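PDB 4CW4: beta-ketoacyl-[acyl-carrier-protein] synthase FabY from Pseudomonas aeruginosa, which condenses acetyl-CoA with malonyl-ACP to make the acetoacetyl-ACP primer that starts fatty acid synthesis, and also accepts butyryl- and hexanoyl-CoA. Local coordinates for residues Arg338-Arg343 with Glu357-Thr362; Leu165-Ala170 with Gly324-Gly329. All coordinates share one frame; numbering follows the deposited sequence.

Contact 1: Arg338-Arg343 with Glu357-Thr362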
ATOM      1  N   ARG A 338      18.102  29.920   4.255  1.00 17.70           N
ATOM      2  CA  ARG A 338      19.035  31.033   4.424  1.00 19.19           C
ATOM      3  C   ARG A 338      19.058  31.910   3.182  1.00 21.04           C
ATOM      4  O   ARG A 338      19.184  33.129   3.278  1.00 22.47           O
ATOM      5  CB  ARG A 338      20.435  30.502   4.722  1.00 19.26           C
ATOM      6  CG  ARG A 338      20.597  30.021   6.147  1.00 21.27           C
ATOM      7  CD  ARG A 338      21.998  29.458   6.383  1.00 23.21           C
ATOM      8  NE  ARG A 338      22.278  29.269   7.806  1.00 24.53           N
ATOM      9  CZ  ARG A 338      23.265  28.515   8.286  1.00 27.38           C
ATOM     10  NH1 ARG A 338      24.090  27.878   7.459  1.00 28.63           N
ATOM     11  NH2 ARG A 338      23.445  28.415   9.597  1.00 28.48           N
ATOM     12  N   LEU A 339      18.945  31.289   2.018  1.00 21.77           N
ATOM     13  CA  LEU A 339      18.948  32.031   0.760  1.00 23.00           C
ATOM     14  C   LEU A 339      17.683  32.861   0.629  1.00 23.84           C
ATOM     15  O   LEU A 339      17.743  34.006   0.189  1.00 24.31           O
ATOM     16  CB  LEU A 339      19.070  31.081  -0.432  1.00 25.06           C
ATOM     17  CG  LEU A 339      20.454  30.478  -0.665  1.00 28.27           C
ATOM     18  CD1 LEU A 339      20.421  29.465  -1.791  1.00 29.51           C
ATOM     19  CD2 LEU A 339      21.475  31.559  -0.989  1.00 29.30           C
ATOM     20  N   ILE A 340      16.541  32.286   1.005  1.00 24.44           N
ATOM     21  CA  ILE A 340      15.278  33.007   0.929  1.00 25.23           C
ATOM     22  C   ILE A 340      15.255  34.186   1.902  1.00 25.38           C
ATOM     23  O   ILE A 340      14.786  35.272   1.556  1.00 26.52           O
ATOM     24  CB  ILE A 340      14.090  32.067   1.183  1.00 26.12           C
ATOM     25  CG1 ILE A 340      13.936  31.121  -0.007  1.00 27.23           C
ATOM     26  CG2 ILE A 340      12.760  32.852   1.374  1.00 25.81           C
ATOM     27  CD1 ILE A 340      13.076  29.952   0.267  1.00 26.77           C
ATOM     28  N   GLU A 341      15.779  33.977   3.104  1.00 24.53           N
ATOM     29  CA  GLU A 341      15.737  35.008   4.133  1.00 25.38           C
ATOM     30  C   GLU A 341      16.891  35.994   4.027  1.00 27.67           C
ATOM     31  O   GLU A 341      16.807  37.106   4.544  1.00 29.15           O
ATOM     32  CB  GLU A 341      15.752  34.371   5.521  1.00 24.45           C
ATOM     33  CG  GLU A 341      14.464  33.648   5.868  1.00 23.57           C
ATOM     34  CD  GLU A 341      14.349  33.369   7.347  1.00 24.35           C
ATOM     35  OE1 GLU A 341      14.535  34.296   8.153  1.00 26.73           O
ATOM     36  OE2 GLU A 341      14.086  32.221   7.700  1.00 22.47           O
ATOM     37  N   GLY A 342      17.971  35.580   3.375  1.00 28.37           N
ATOM     38  CA  GLY A 342      19.161  36.400   3.280  1.00 29.72           C
ATOM     39  C   GLY A 342      19.822  36.640   4.627  1.00 30.51           C
ATOM     40  O   GLY A 342      20.396  37.707   4.860  1.00 31.53           O
ATOM     41  N   ARG A 343      19.739  35.646   5.507  1.00 30.59           N
ATOM     42  CA  ARG A 343      20.416  35.673   6.799  1.00 31.27           C
ATOM     43  C   ARG A 343      20.713  34.242   7.228  1.00 28.84           C
ATOM     44  O   ARG A 343      20.122  33.298   6.694  1.00 28.12           O
ATOM     45  CB  ARG A 343      19.548  36.358   7.854  1.00 34.17           C
ATOM     46  CG  ARG A 343      18.163  35.750   7.985  1.00 37.19           C
ATOM     47  CD  ARG A 343      17.609  35.896   9.388  1.00 40.37           C
ATOM     48  NE  ARG A 343      17.247  37.270   9.711  1.00 43.41           N
ATOM     49  CZ  ARG A 343      16.943  37.699  10.935  1.00 45.75           C
ATOM     50  NH1 ARG A 343      16.973  36.865  11.967  1.00 46.65           N
ATOM     51  NH2 ARG A 343      16.624  38.970  11.131  1.00 46.87           N
ATOM     52  N   GLU A 357       8.151  32.567  -2.390  1.00 12.83           N
ATOM     53  CA  GLU A 357       9.549  32.154  -2.498  1.00 14.00           C
ATOM     54  C   GLU A 357       9.721  30.937  -1.580  1.00 12.94           C
ATOM     55  O   GLU A 357       9.342  30.969  -0.408  1.00 13.09           O
ATOM     56  CB  GLU A 357      10.503  33.280  -2.112  1.00 16.74           C
ATOM     57  CG  GLU A 357      10.378  34.525  -2.981  1.00 21.39           C
ATOM     58  CD  GLU A 357      10.733  34.268  -4.430  1.00 25.70           C
ATOM     59  OE1 GLU A 357      11.668  33.480  -4.684  1.00 26.67           O
ATOM     60  OE2 GLU A 357      10.064  34.849  -5.318  1.00 29.35           O
ATOM     61  N   ASN A 358      10.251  29.848  -2.120  1.00 12.45           N
ATOM     62  CA  ASN A 358      10.297  28.600  -1.370  1.00 11.89           C
ATOM     63  C   ASN A 358      11.370  27.667  -1.909  1.00 12.42           C
ATOM     64  O   ASN A 358      12.040  27.993  -2.903  1.00 13.19           O
ATOM     65  CB  ASN A 358       8.898  27.936  -1.271  1.00 10.20           C
ATOM     66  CG  ASN A 358       8.294  27.580  -2.617  1.00 10.59           C
ATOM     67  OD1 ASN A 358       9.005  27.340  -3.595  1.00 12.67           O
ATOM     68  ND2 ASN A 358       6.958  27.473  -2.658  1.00 11.03           N
ATOM     69  N   CYS A 359      11.578  26.542  -1.226  1.00 11.64           N
ATOM     70  CA  CYS A 359      12.735  25.704  -1.536  1.00 11.37           C
ATOM     71  C   CYS A 359      12.593  24.248  -1.100  1.00 11.85           C
ATOM     72  O   CYS A 359      13.589  23.583  -0.802  1.00 14.13           O
ATOM     73  CB  CYS A 359      13.984  26.319  -0.912  1.00 12.92           C
ATOM     74  SG  CYS A 359      13.911  26.525   0.896  1.00 14.76           S
ATOM     75  N   GLY A 360      11.369  23.727  -1.139  1.00 11.13           N
ATOM     76  CA  GLY A 360      11.135  22.316  -0.862  1.00 11.02           C
ATOM     77  C   GLY A 360      10.126  22.122   0.251  1.00 10.44           C
ATOM     78  O   GLY A 360       9.855  23.039   1.042  1.00 10.41           O
ATOM     79  N   PHE A 361       9.574  20.916   0.323  1.00  9.71           N
ATOM     80  CA  PHE A 361       8.550  20.642   1.303  1.00  9.84           C
ATOM     81  C   PHE A 361       9.144  20.330   2.676  1.00  9.55           C
ATOM     82  O   PHE A 361      10.353  20.114   2.825  1.00 11.17           O
ATOM     83  CB  PHE A 361       7.516  19.605   0.791  1.00 10.22           C
ATOM     84  CG  PHE A 361       7.927  18.144   0.840  1.00 12.24           C
ATOM     85  CD1 PHE A 361       7.737  17.383   1.977  1.00 12.43           C
ATOM     86  CD2 PHE A 361       8.348  17.508  -0.303  1.00 14.00           C
ATOM     87  CE1 PHE A 361       8.020  16.043   2.008  1.00 14.16           C
ATOM     88  CE2 PHE A 361       8.645  16.138  -0.283  1.00 14.84           C
ATOM     89  CZ  PHE A 361       8.477  15.422   0.883  1.00 14.41           C
ATOM     90  N   THR A 362       8.277  20.343   3.679  1.00  9.75           N
ATOM     91  CA  THR A 362       8.618  19.999   5.044  1.00 11.45           C
ATOM     92  C   THR A 362       7.888  18.728   5.442  1.00 10.33           C
ATOM     93  O   THR A 362       6.667  18.646   5.344  1.00 10.49           O
ATOM     94  CB  THR A 362       8.198  21.140   5.979  1.00 14.04           C
ATOM     95  OG1 THR A 362       9.026  22.279   5.722  1.00 16.82           O
ATOM     96  CG2 THR A 362       8.320  20.743   7.452  1.00 13.92           C
TER

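Contact 2: Leu165-Ala170 with Gly324-Gly329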
ATOM      1  N   LEU A 165      22.073  16.600   9.678  1.00 13.51           N
ATOM      2  CA  LEU A 165      21.184  16.584   8.519  1.00 13.72           C
ATOM      3  C   LEU A 165      21.142  17.991   7.938  1.00 13.32           C
ATOM      4  O   LEU A 165      21.258  18.977   8.661  1.00 14.02           O
ATOM      5  CB  LEU A 165      19.773  16.170   8.937  1.00 13.91           C
ATOM      6  CG  LEU A 165      19.581  14.801   9.592  1.00 15.20           C
ATOM      7  CD1 LEU A 165      18.153  14.638  10.085  1.00 15.98           C
ATOM      8  CD2 LEU A 165      19.902  13.696   8.601  1.00 17.34           C
ATOM      9  N   THR A 166      20.965  18.101   6.631  1.00 13.57           N
ATOM     10  CA  THR A 166      20.818  19.425   6.022  1.00 13.87           C
ATOM     11  C   THR A 166      19.452  20.058   6.333  1.00 13.21           C
ATOM     12  O   THR A 166      19.284  21.254   6.191  1.00 14.60           O
ATOM     13  CB  THR A 166      20.980  19.364   4.505  1.00 15.21           C
ATOM     14  OG1 THR A 166      19.953  18.534   3.971  1.00 15.29           O
ATOM     15  CG2 THR A 166      22.369  18.814   4.132  1.00 16.28           C
ATOM     16  N   VAL A 167      18.493  19.232   6.739  1.00 11.84           N
ATOM     17  CA  VAL A 167      17.128  19.641   7.069  1.00 11.07           C
ATOM     18  C   VAL A 167      16.980  19.663   8.583  1.00 11.72           C
ATOM     19  O   VAL A 167      17.397  18.718   9.256  1.00 13.16           O
ATOM     20  CB  VAL A 167      16.132  18.630   6.447  1.00 11.12           C
ATOM     21  CG1 VAL A 167      14.710  18.821   6.967  1.00 12.02           C
ATOM     22  CG2 VAL A 167      16.183  18.746   4.927  1.00 12.87           C
ATOM     23  N   LYS A 168      16.398  20.734   9.120  1.00 11.10           N
ATOM     24  CA  LYS A 168      16.308  20.891  10.573  1.00 10.81           C
ATOM     25  C   LYS A 168      14.872  21.000  11.079  1.00 10.36           C
ATOM     26  O   LYS A 168      14.684  21.180  12.275  1.00 11.54           O
ATOM     27  CB  LYS A 168      17.057  22.149  11.061  1.00 11.61           C
ATOM     28  CG  LYS A 168      18.467  22.371  10.497  1.00 13.06           C
ATOM     29  CD  LYS A 168      19.469  21.361  10.978  1.00 13.65           C
ATOM     30  CE  LYS A 168      20.860  21.654  10.399  1.00 13.87           C
ATOM     31  NZ  LYS A 168      21.807  20.601  10.795  1.00 14.95           N
ATOM     32  N   SER A 169      13.884  20.933  10.181  1.00  9.76           N
ATOM     33  CA  SER A 169      12.503  21.265  10.522  1.00 11.02           C
ATOM     34  C   SER A 169      11.504  20.187  10.117  1.00  9.47           C
ATOM     35  O   SER A 169      11.762  19.407   9.225  1.00  9.66           O
ATOM     36  CB  SER A 169      12.121  22.600   9.885  1.00 13.41           C
ATOM     37  OG  SER A 169      12.567  22.662   8.544  1.00 13.80           O
ATOM     38  N   ALA A 170      10.371  20.157  10.806  1.00  9.10           N
ATOM     39  CA  ALA A 170       9.302  19.186  10.545  1.00  9.49           C
ATOM     40  C   ALA A 170       8.000  19.630  11.181  1.00  9.43           C
ATOM     41  O   ALA A 170       8.010  20.416  12.136  1.00 10.34           O
ATOM     42  CB  ALA A 170       9.681  17.826  11.085  1.00  9.94           C
ATOM     43  N   GLY A 324      16.476  10.476   2.743  1.00 12.81           N
ATOM     44  CA  GLY A 324      15.948   9.949   1.481  1.00 12.51           C
ATOM     45  C   GLY A 324      15.279  11.025   0.626  1.00 11.81           C
ATOM     46  O   GLY A 324      15.500  11.110  -0.584  1.00 12.86           O
ATOM     47  N   TYR A 325      14.446  11.850   1.252  1.00 11.46           N
ATOM     48  CA  TYR A 325      13.836  12.959   0.535  1.00 11.92           C
ATOM     49  C   TYR A 325      14.832  14.067   0.181  1.00 12.29           C
ATOM     50  O   TYR A 325      14.759  14.647  -0.896  1.00 13.87           O
ATOM     51  CB  TYR A 325      12.643  13.524   1.296  1.00 12.95           C
ATOM     52  CG  TYR A 325      11.391  12.680   1.216  1.00 15.20           C
ATOM     53  CD1 TYR A 325      10.657  12.606   0.048  1.00 15.67           C
ATOM     54  CD2 TYR A 325      10.944  11.968   2.310  1.00 16.34           C
ATOM     55  CE1 TYR A 325       9.498  11.843  -0.028  1.00 16.07           C
ATOM     56  CE2 TYR A 325       9.783  11.215   2.255  1.00 16.93           C
ATOM     57  CZ  TYR A 325       9.073  11.144   1.077  1.00 17.04           C
ATOM     58  OH  TYR A 325       7.933  10.383   0.995  1.00 19.06           O
ATOM     59  N   SER A 326      15.758  14.347   1.091  0.50 12.70           N
ATOM     60  CA  SER A 326      16.803  15.325   0.828  0.50 12.73           C
ATOM     61  C   SER A 326      17.628  14.912  -0.390  0.50 12.58           C
ATOM     62  O   SER A 326      17.961  15.737  -1.233  0.50 13.28           O
ATOM     63  CB  SER A 326      17.706  15.486   2.052  0.50 13.84           C
ATOM     64  OG  SER A 326      16.988  16.013   3.151  0.50 15.91           O
ATOM     65  N   ALA A 327      17.935  13.623  -0.482  1.00 12.49           N
ATOM     66  CA  ALA A 327      18.768  13.097  -1.569  1.00 13.93           C
ATOM     67  C   ALA A 327      18.134  13.375  -2.937  1.00 15.59           C
ATOM     68  O   ALA A 327      18.835  13.470  -3.940  1.00 16.25           O
ATOM     69  CB  ALA A 327      19.022  11.598  -1.397  1.00 13.58           C
ATOM     70  N   MET A 328      16.814  13.510  -2.964  1.00 17.82           N
ATOM     71  CA  MET A 328      16.075  13.933  -4.151  1.00 19.92           C
ATOM     72  C   MET A 328      15.999  15.443  -4.334  1.00 20.33           C
ATOM     73  O   MET A 328      15.466  15.917  -5.335  1.00 23.22           O
ATOM     74  CB  MET A 328      14.627  13.485  -4.049  1.00 20.86           C
ATOM     75  CG  MET A 328      14.410  12.049  -3.718  1.00 21.56           C
ATOM     76  SD  MET A 328      12.653  11.694  -3.634  1.00 21.96           S
ATOM     77  CE  MET A 328      12.145  11.988  -5.330  1.00 23.57           C
ATOM     78  N   GLY A 329      16.481  16.206  -3.364  1.00 17.81           N
ATOM     79  CA  GLY A 329      16.328  17.650  -3.403  1.00 17.36           C
ATOM     80  C   GLY A 329      14.913  18.113  -3.116  1.00 16.60           C
ATOM     81  O   GLY A 329      14.547  19.221  -3.481  1.00 18.26           O
TER
HETATM   82  O   HOH W   1      18.866  16.153   5.213  1.00 19.62           O

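Contact 1: Arg338-Arg343 with Glu357-Thr362
The CD1 methyl of I340 carries the tight part of this contact, reaching from the last turn of helix 334-341 to the backbone of N358 and the thiol of C359. It stops 3.5 Å from N358 CA, and C359 SG lies 3.6 Å from the same I340 CD1. With chi1 at -70° the ethyl branch of I340 lies opposite the carbonyl carbon, and its extended chain carries it to the loop; a branched apolar side chain suits this spot because its second arm, CG2, can serve a different neighbour. The sulfur of C359, set between backbone N and carbonyl carbon (chi1 59°), belongs to a side chain small and apolar enough for the methyl to lie against the flank of its CB-SG bond. Segment 357-362 belongs to the loop leading into strand 366-374 of the thiolase-like fold. N358 points its CB away from the helix, its amide bonded to R353 and R447, about 10 Å from the side chain of H439, a predicted active-site histidine. The other flank is looser. I340 CG2 comes only to 4.2 Å from E357 CB, and the bent acid of E357 is exposed, a fitting place for a charged group. No hydrogen bond joins the two segments. The helix ends with E341, and solvent-exposed G342 follows with a positive phi (65°) that glycine readily adopts.

Contact 2: Leu165-Ala170 with Gly324-Gly329
Within segment 324-329, T166 and V167 both meet S326. The segment 165-170 enters at L165, whose side chain packs on I322, one turn back on helix 319-327, as befits a buried leucine; its carbonyl O receives K168 NZ at 2.7 Å, so the lysine closes a small loop within its own segment. T166 follows. Its OG1 stands 4.0 Å from S326 OG, and a water bridges them, 2.9 Å from T166 OG1 and donating to S326 OG at 2.8 Å. Chi1 of 62° turns the threonine hydroxyl to this water, and a hydroxyl-bearing residue suits the exposed edge. V167 is buried and apolar, placing its CG2 methyl 3.4 Å from S326 OG while also touching I322. The serine was modelled in two conformers, so these distances describe one of them; in it OG also bonds to the carbonyl of I322, and a small residue able to fold back on its own helix fits here. K168 NZ also forms a salt bridge with D102, which probably balances its buried charge. S169 and A170 then begin strand 169-171, antiparallel to strand 91-93. On the opposing segment, just past the helix, G329 takes a positive phi, which glycine tolerates easily; its N bonds to S326 O at 2.6 Å, one of the two bonds back into the last turn that make a Schellman motif.

In the fold
Both contacts are partly buried and belong to the ketosynthase region, their centres about 13 Å apart. Each sets loop residues against the C-terminal part of a helix, and these helices, 319-327 and 334-341, follow one another in the chain. Contact 1 is van der Waals packing with no hydrogen bond across its segments, while contact 2, burying about half as much surface, adds a water bridge between hydroxyls in one of the two S326 conformers. They touch directly: the F361 ring meets Y325 edge-to-face, and T362 CG2 packs 3.6 Å from A170 CA. Contact 2 adjoins the second subunit, with Y325 packing on its F260; no other chain reaches contact 1. F361 also meets H477, a predicted active-site residue.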